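PDB 2OBN: hypothetical protein from Anabaena variabilis, which is of unknown function but joins a Rossmann-like domain to a P-loop NTPase-like domain and therefore probably binds a nucleotide or related phosphate compound. Local coordinates for residues L187-T192 with E232-L237; D132-P137 with G200-A205; L156-D161 with T255-V260. The protein carries 2 engineered substitutions. All blocks are in the same frame, centred on the assembly; numbering follows the deposited sequence.

Contact 1. Residues L187-T192 with E232-L237; sequences LATGQT and EGQGSL
From CB outward, the side chain of E232 runs alongside the T189 hydroxyl: CB lies 3.3 Å from T189 OG1 and CG passes the same oxygen. CG is anti to the backbone N (chi1 175°), and the extended chain carries the carboxylate on to the backbone beyond A188. There E232 OE1 accepts the amide of T189 (N to OE1 2.9 Å, nearly straight), the donor standing 39° above the carboxylate plane, while A188 CA packs beside OE1. The E232 backbone is held as well, its N giving an almost linear bond to L187 O at 3.0 Å. T189 returns the grip: its OG1, in the crowded position between N and carbonyl carbon, donates to E232 O at 2.7 Å from above the carbonyl plane. The same OG1 accepts from Q234 NE2 at 2.9 Å, in the plane of an amide brought round by a bend at chi2. A valine in place of T189 would probably lose the E232-T189-Q234 chain, since it would remove the hydroxyl that both donates and accepts and leave Q234 NE2 without this acceptor. G190, at the N-cap of helix 191-197, lies close to Q234 NE2, where a side chain would clash. These bonds, one to a buried carboxylate, hold the loop after strand 228-231 in place, and a phosphate ion about 5 Å from the E232 side chain, probably from the crystallisation liquor, may mark a pocket.

Contact 2. Residues D132-P137 with G200-A205; sequences DVRKEP and GVALDA
R134 leaves the backbone with chi1 at -90° and then runs extended from CG to NE, while D204 turns CG into the crowded position between N and carbonyl carbon (chi1 72°). The two chains cross obliquely and meet in a side-on salt bridge: R134 NE bonds D204 OD1 at 3.0 Å and R134 NH2 bonds D204 OD2 at 2.9 Å. Both oxygens use their syn lone pairs, near the guanidinium plane, the guanidinium and carboxylate planes turned 30° against each other. The aliphatic stem of R134 packs on two alanine methyls: R134 CG rests on A202 CB at 3.7 Å, and R134 CB on A205 CB at 3.6 Å. One water donates to both R134 O and A202 O, and a second joins E136 OE1 to A205 O; the carboxylate of E136 also pairs with R207. Farther along, P137 CG meets V201 CG2 at 3.7 Å, the side chains crossing at about a right angle. D209 of the second subunit approaches D204, so the salt bridge borders the dimer interface. A type I turn from D132 to K135, starting on the last residue of strand 130-132, here faces an inverse gamma turn centred on A202, an interdomain junction between the Rossmann-like and P-loop domains.

Contact 3. Residues L156-D161 with T255-V260; sequences LTVGTD and TQLVLV
G159 O is gripped by two hydrogen bonds, from S236 OG and Y286 OH. V158 O takes the shortest of the five across the strands, from V260 N at 2.8 Å, and a CA-H...O contact from L259 CA at 3.5 Å. It is one link in a regular parallel pairing of L156, T157, V158 and G159 with L257, V258, L259 and V260. V158 N answers with a bond to V258 O at 2.9 Å, and T160 N prolongs the pairing past the strand end by bonding V260 O at 3.1 Å. On the leucine face, L156 and L257 lie side by side, L156 CB reaching L257 CD2 at 3.8 Å. V158 spreads its two methyls there: CG1 meets L257 CD2, and CG2 meets L259 CD1 at 4.0 Å. On the other face T157 CB touches V260 CG2 at 4.2 Å, while the T157 hydroxyl bonds S170. Strand 153-159 leads into the turn before helix 166-179, where P-loop proteins have their phosphate-binding loop, as is probable here, and lies between strands 228-231 and 256-262. Helix 279-291 packs on the V158 and L259 face, helix 166-179 on the face of T157, V258 and V260.

How the contacts relate
Contacts 1 and 3 are buried and belong to the same P-loop domain, whereas contact 2 is partly buried, reaches across to the Rossmann-like domain and borders the second subunit. Their chemistry follows this placing: contact 3 is regular sheet bonding with apolar faces, contact 1 a largely buried network of side-chain and backbone polar groups past the strand ends, contact 2 a salt bridge with waters. Contact 1 sits between the others. S236 bonds to G159 O of contact 3, and G233 more weakly to the T157 hydroxyl, while backbone bonds tie A188 and T189 to V201 and L203 of contact 2. Contacts 2 and 3 do not touch, their nearest atoms being about 8 Å apart.

Contact 1. Residues L187-T192 with E232-L237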
loop_
_atom_site.group_PDB
_atom_site.type_symbol
_atom_site.label_atom_id
_atom_site.label_comp_id
_atom_site.label_asym_id
_atom_site.label_seq_id
_atom_site.Cartn_x
_atom_site.Cartn_y
_atom_site.Cartn_z
ATOM N N LEU B 187 14.742 6.530 11.167
ATOM C CA LEU B 187 13.902 7.000 10.044
ATOM C C LEU B 187 12.434 6.795 10.345
ATOM O O LEU B 187 11.996 5.680 10.588
ATOM C CB LEU B 187 14.274 6.279 8.754
ATOM C CG LEU B 187 15.685 6.568 8.256
ATOM C CD1 LEU B 187 15.972 5.732 7.035
ATOM C CD2 LEU B 187 15.858 8.037 7.954
ATOM N N ALA B 188 11.684 7.890 10.338
ATOM C CA ALA B 188 10.269 7.882 10.683
ATOM C C ALA B 188 9.421 7.506 9.484
ATOM O O ALA B 188 9.682 7.962 8.379
ATOM C CB ALA B 188 9.842 9.257 11.211
ATOM N N THR B 189 8.392 6.697 9.735
ATOM C CA THR B 189 7.505 6.180 8.704
ATOM C C THR B 189 5.987 6.361 9.026
ATOM O O THR B 189 5.124 5.823 8.309
ATOM C CB THR B 189 7.784 4.700 8.509
ATOM O OG1 THR B 189 7.552 4.024 9.749
ATOM C CG2 THR B 189 9.224 4.479 8.069
ATOM N N GLY B 190 5.671 7.119 10.083
ATOM C CA GLY B 190 4.290 7.402 10.476
ATOM C C GLY B 190 4.198 8.843 10.945
ATOM O O GLY B 190 5.228 9.496 11.151
ATOM N N GLN B 191 2.975 9.352 11.100
ATOM C CA GLN B 191 2.769 10.774 11.498
ATOM C C GLN B 191 3.443 11.141 12.835
ATOM O O GLN B 191 4.072 12.208 12.954
ATOM C CB GLN B 191 1.271 11.186 11.484
ATOM C CG GLN B 191 0.336 10.583 12.562
ATOM C CD GLN B 191 0.015 9.133 12.317
ATOM O OE1 GLN B 191 0.342 8.588 11.263
ATOM N NE2 GLN B 191 -0.638 8.497 13.280
ATOM N N THR B 192 3.326 10.252 13.822
ATOM C CA THR B 192 3.968 10.460 15.124
ATOM C C THR B 192 5.473 10.562 14.967
ATOM O O THR B 192 6.098 11.491 15.483
ATOM C CB THR B 192 3.675 9.311 16.096
ATOM O OG1 THR B 192 2.263 9.188 16.274
ATOM C CG2 THR B 192 4.331 9.548 17.441
ATOM N N GLU B 232 11.533 2.768 11.213
ATOM C CA GLU B 232 10.343 2.597 12.037
ATOM C C GLU B 232 9.357 1.658 11.340
ATOM O O GLU B 232 9.023 1.859 10.178
ATOM C CB GLU B 232 9.656 3.952 12.286
ATOM C CG GLU B 232 8.326 3.844 13.044
ATOM C CD GLU B 232 7.607 5.163 13.235
ATOM O OE1 GLU B 232 8.007 6.161 12.610
ATOM O OE2 GLU B 232 6.606 5.183 13.994
ATOM N N GLY B 233 8.910 0.628 12.043
ATOM C CA GLY B 233 7.927 -0.277 11.499
ATOM C C GLY B 233 6.513 0.290 11.552
ATOM O O GLY B 233 6.216 1.232 12.321
ATOM N N GLN B 234 5.650 -0.281 10.714
ATOM C CA GLN B 234 4.233 0.071 10.652
ATOM C C GLN B 234 3.437 -1.168 10.251
ATOM O O GLN B 234 3.905 -2.007 9.472
ATOM C CB GLN B 234 3.949 1.179 9.637
ATOM C CG GLN B 234 4.728 2.470 9.785
ATOM C CD GLN B 234 4.328 3.304 10.989
ATOM O OE1 GLN B 234 3.292 3.063 11.623
ATOM N NE2 GLN B 234 5.138 4.323 11.289
ATOM N N GLY B 235 2.235 -1.282 10.802
ATOM C CA GLY B 235 1.342 -2.365 10.476
ATOM C C GLY B 235 1.751 -3.724 10.986
ATOM O O GLY B 235 2.539 -3.844 11.908
ATOM N N SER B 236 1.189 -4.750 10.353
ATOM C CA SER B 236 1.482 -6.131 10.669
ATOM C C SER B 236 0.913 -7.031 9.598
ATOM O O SER B 236 -0.220 -6.829 9.155
ATOM C CB SER B 236 0.833 -6.543 11.991
ATOM O OG SER B 236 1.009 -7.940 12.197
ATOM N N LEU B 237 1.662 -8.067 9.228
ATOM C CA LEU B 237 1.162 -9.038 8.265
ATOM C C LEU B 237 0.060 -9.927 8.863
ATOM O O LEU B 237 -0.478 -10.769 8.161
ATOM C CB LEU B 237 2.315 -9.904 7.729
ATOM C CG LEU B 237 3.388 -9.190 6.898
ATOM C CD1 LEU B 237 4.474 -10.182 6.529
ATOM C CD2 LEU B 237 2.806 -8.553 5.658
#

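Contact 2. Residues D132-P137 with G200-A205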
loop_
_atom_site.group_PDB
_atom_site.type_symbol
_atom_site.label_atom_id
_atom_site.label_comp_id
_atom_site.label_asym_id
_atom_site.label_seq_id
_atom_site.Cartn_x
_atom_site.Cartn_y
_atom_site.Cartn_z
ATOM N N ASP B 132 -0.217 19.570 7.604
ATOM C CA ASP B 132 -0.882 18.292 7.404
ATOM C C ASP B 132 0.239 17.292 7.183
ATOM O O ASP B 132 0.737 17.104 6.061
ATOM C CB ASP B 132 -1.843 18.347 6.208
ATOM C CG ASP B 132 -3.010 19.293 6.444
ATOM O OD1 ASP B 132 -3.521 19.343 7.585
ATOM O OD2 ASP B 132 -3.447 19.962 5.484
ATOM N N VAL B 133 0.644 16.684 8.293
ATOM C CA VAL B 133 1.755 15.745 8.335
ATOM C C VAL B 133 1.597 14.594 7.353
ATOM O O VAL B 133 2.568 14.209 6.715
ATOM C CB VAL B 133 1.923 15.173 9.775
ATOM C CG1 VAL B 133 3.041 14.105 9.834
ATOM C CG2 VAL B 133 2.172 16.308 10.768
ATOM N N ARG B 134 0.375 14.073 7.207
ATOM C CA ARG B 134 0.149 12.953 6.299
ATOM C C ARG B 134 0.205 13.253 4.793
ATOM O O ARG B 134 0.054 12.342 3.994
ATOM C CB ARG B 134 -1.132 12.189 6.673
ATOM C CG ARG B 134 -0.882 11.066 7.664
ATOM C CD ARG B 134 -2.178 10.499 8.190
ATOM N NE ARG B 134 -2.033 9.188 8.828
ATOM C CZ ARG B 134 -2.786 8.740 9.840
ATOM N NH1 ARG B 134 -3.681 9.507 10.445
ATOM N NH2 ARG B 134 -2.596 7.521 10.314
ATOM N N LYS B 135 0.442 14.502 4.392
ATOM C CA LYS B 135 0.521 14.835 2.961
ATOM C C LYS B 135 1.670 14.051 2.306
ATOM O O LYS B 135 2.772 13.998 2.839
ATOM C CB LYS B 135 0.695 16.347 2.763
ATOM C CG LYS B 135 0.635 16.800 1.315
ATOM C CD LYS B 135 0.701 18.324 1.207
ATOM C CE LYS B 135 0.718 18.765 -0.258
ATOM N NZ LYS B 135 0.614 20.258 -0.393
ATOM N N GLU B 136 1.397 13.439 1.160
ATOM C CA GLU B 136 2.373 12.599 0.469
ATOM C C GLU B 136 3.597 13.397 0.014
ATOM O O GLU B 136 3.452 14.500 -0.507
ATOM C CB GLU B 136 1.700 11.924 -0.737
ATOM C CG GLU B 136 2.590 10.982 -1.506
ATOM C CD GLU B 136 1.870 10.228 -2.611
ATOM O OE1 GLU B 136 0.758 9.699 -2.384
ATOM O OE2 GLU B 136 2.462 10.129 -3.705
ATOM N N PRO B 137 4.810 12.857 0.219
ATOM C CA PRO B 137 5.968 13.593 -0.299
ATOM C C PRO B 137 5.912 13.764 -1.821
ATOM O O PRO B 137 5.290 12.963 -2.533
ATOM C CB PRO B 137 7.155 12.707 0.081
ATOM C CG PRO B 137 6.662 11.824 1.167
ATOM C CD PRO B 137 5.211 11.618 0.905
ATOM N N GLY B 200 10.679 12.703 7.471
ATOM C CA GLY B 200 10.438 11.299 7.183
ATOM C C GLY B 200 9.235 11.200 6.278
ATOM O O GLY B 200 9.002 12.099 5.485
ATOM N N VAL B 201 8.469 10.119 6.398
ATOM C CA VAL B 201 7.272 9.938 5.577
ATOM C C VAL B 201 6.136 9.223 6.322
ATOM O O VAL B 201 6.364 8.222 6.966
ATOM C CB VAL B 201 7.600 9.154 4.259
ATOM C CG1 VAL B 201 8.259 7.803 4.546
ATOM C CG2 VAL B 201 6.339 8.960 3.420
ATOM N N ALA B 202 4.917 9.760 6.242
ATOM C CA ALA B 202 3.748 9.102 6.822
ATOM C C ALA B 202 3.270 8.103 5.767
ATOM O O ALA B 202 2.373 8.395 4.983
ATOM C CB ALA B 202 2.670 10.098 7.143
ATOM N N LEU B 203 3.889 6.927 5.762
ATOM C CA LEU B 203 3.647 5.908 4.739
ATOM C C LEU B 203 2.206 5.459 4.543
ATOM O O LEU B 203 1.817 5.179 3.411
ATOM C CB LEU B 203 4.506 4.680 5.027
ATOM C CG LEU B 203 4.520 3.567 3.985
ATOM C CD1 LEU B 203 5.080 4.078 2.674
ATOM C CD2 LEU B 203 5.332 2.384 4.492
ATOM N N ASP B 204 1.398 5.418 5.605
ATOM C CA ASP B 204 0.013 4.929 5.461
ATOM C C ASP B 204 -0.914 5.861 4.679
ATOM O O ASP B 204 -2.034 5.475 4.330
ATOM C CB ASP B 204 -0.600 4.495 6.799
ATOM C CG ASP B 204 -0.926 5.657 7.739
ATOM O OD1 ASP B 204 -0.811 6.835 7.378
ATOM O OD2 ASP B 204 -1.322 5.359 8.882
ATOM N N ALA B 205 -0.446 7.084 4.431
ATOM C CA ALA B 205 -1.158 8.070 3.625
ATOM C C ALA B 205 -0.586 8.170 2.207
ATOM O O ALA B 205 -1.042 9.005 1.418
ATOM C CB ALA B 205 -1.086 9.418 4.298
HETATM O O HOH W 1 2.264 10.682 3.459
HETATM O O HOH W 2 -1.574 10.105 -0.945
#

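Contact 3. Residues L156-D161 with T255-V260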
loop_
_atom_site.group_PDB
_atom_site.type_symbol
_atom_site.label_atom_id
_atom_site.label_comp_id
_atom_site.label_asym_id
_atom_site.label_seq_id
_atom_site.Cartn_x
_atom_site.Cartn_y
_atom_site.Cartn_z
ATOM N N LEU B 156 14.710 -3.084 10.145
ATOM C CA LEU B 156 13.300 -2.787 10.190
ATOM C C LEU B 156 12.635 -3.534 11.347
ATOM O O LEU B 156 12.818 -4.746 11.505
ATOM C CB LEU B 156 12.627 -3.239 8.888
ATOM C CG LEU B 156 11.099 -3.095 8.819
ATOM C CD1 LEU B 156 10.709 -1.615 8.937
ATOM C CD2 LEU B 156 10.557 -3.703 7.522
ATOM N N THR B 157 11.865 -2.804 12.149
ATOM C CA THR B 157 11.056 -3.425 13.172
ATOM C C THR B 157 9.774 -3.843 12.485
ATOM O O THR B 157 9.231 -3.102 11.663
ATOM C CB THR B 157 10.766 -2.497 14.377
ATOM O OG1 THR B 157 10.543 -1.160 13.925
ATOM C CG2 THR B 157 11.946 -2.502 15.331
ATOM N N VAL B 158 9.347 -5.067 12.774
ATOM C CA VAL B 158 8.113 -5.640 12.237
ATOM C C VAL B 158 7.318 -6.097 13.452
ATOM O O VAL B 158 7.897 -6.224 14.531
ATOM C CB VAL B 158 8.402 -6.778 11.200
ATOM C CG1 VAL B 158 9.133 -6.192 9.989
ATOM C CG2 VAL B 158 9.229 -7.908 11.785
ATOM N N GLY B 159 6.009 -6.314 13.323
ATOM C CA GLY B 159 5.227 -6.712 14.493
ATOM C C GLY B 159 4.117 -7.726 14.321
ATOM O O GLY B 159 3.630 -7.979 13.213
ATOM N N THR B 160 3.709 -8.301 15.453
ATOM C CA THR B 160 2.581 -9.261 15.487
ATOM C C THR B 160 1.233 -8.530 15.500
ATOM O O THR B 160 0.194 -9.166 15.368
ATOM C CB THR B 160 2.657 -10.215 16.688
ATOM O OG1 THR B 160 2.716 -9.466 17.901
ATOM C CG2 THR B 160 3.856 -11.046 16.618
ATOM N N ASP B 161 1.260 -7.201 15.660
ATOM C CA ASP B 161 0.063 -6.363 15.653
ATOM C C ASP B 161 0.565 -4.911 15.568
ATOM O O ASP B 161 1.772 -4.653 15.500
ATOM C CB ASP B 161 -0.792 -6.606 16.923
ATOM C CG ASP B 161 -2.237 -6.065 16.823
ATOM O OD1 ASP B 161 -2.644 -5.513 15.771
ATOM O OD2 ASP B 161 -2.973 -6.189 17.834
ATOM N N THR B 255 18.553 -5.447 6.032
ATOM C CA THR B 255 19.614 -6.446 6.272
ATOM C C THR B 255 19.226 -7.352 7.463
ATOM O O THR B 255 19.580 -8.528 7.494
ATOM C CB THR B 255 20.982 -5.773 6.476
ATOM O OG1 THR B 255 20.879 -4.774 7.493
ATOM C CG2 THR B 255 21.430 -5.107 5.194
ATOM N N GLN B 256 18.503 -6.798 8.430
ATOM C CA GLN B 256 17.998 -7.562 9.584
ATOM C C GLN B 256 16.607 -7.068 9.983
ATOM O O GLN B 256 16.263 -5.898 9.773
ATOM C CB GLN B 256 18.897 -7.423 10.827
ATOM C CG GLN B 256 20.331 -7.956 10.726
ATOM C CD GLN B 256 21.265 -7.065 9.933
ATOM O OE1 GLN B 256 21.056 -5.854 9.831
ATOM N NE2 GLN B 256 22.302 -7.663 9.352
ATOM N N LEU B 257 15.817 -7.975 10.552
ATOM C CA LEU B 257 14.496 -7.659 11.064
ATOM C C LEU B 257 14.495 -7.925 12.560
ATOM O O LEU B 257 15.191 -8.823 13.025
ATOM C CB LEU B 257 13.428 -8.547 10.416
ATOM C CG LEU B 257 13.272 -8.441 8.889
ATOM C CD1 LEU B 257 12.313 -9.508 8.360
ATOM C CD2 LEU B 257 12.831 -7.051 8.449
ATOM N N VAL B 258 13.737 -7.122 13.302
ATOM C CA VAL B 258 13.516 -7.334 14.732
ATOM C C VAL B 258 12.001 -7.435 14.884
ATOM O O VAL B 258 11.256 -6.523 14.481
ATOM C CB VAL B 258 14.084 -6.183 15.593
ATOM C CG1 VAL B 258 13.677 -6.339 17.057
ATOM C CG2 VAL B 258 15.599 -6.124 15.462
ATOM N N LEU B 259 11.536 -8.563 15.402
ATOM C CA LEU B 259 10.109 -8.801 15.557
ATOM C C LEU B 259 9.627 -8.311 16.926
ATOM O O LEU B 259 10.148 -8.726 17.942
ATOM C CB LEU B 259 9.798 -10.300 15.375
ATOM C CG LEU B 259 8.337 -10.766 15.538
ATOM C CD1 LEU B 259 7.401 -10.023 14.595
ATOM C CD2 LEU B 259 8.218 -12.264 15.322
ATOM N N VAL B 260 8.627 -7.434 16.935
ATOM C CA VAL B 260 8.071 -6.913 18.172
ATOM C C VAL B 260 6.770 -7.676 18.472
ATOM O O VAL B 260 6.014 -8.025 17.565
ATOM C CB VAL B 260 7.835 -5.389 18.092
ATOM C CG1 VAL B 260 7.494 -4.794 19.480
ATOM C CG2 VAL B 260 9.066 -4.697 17.500
#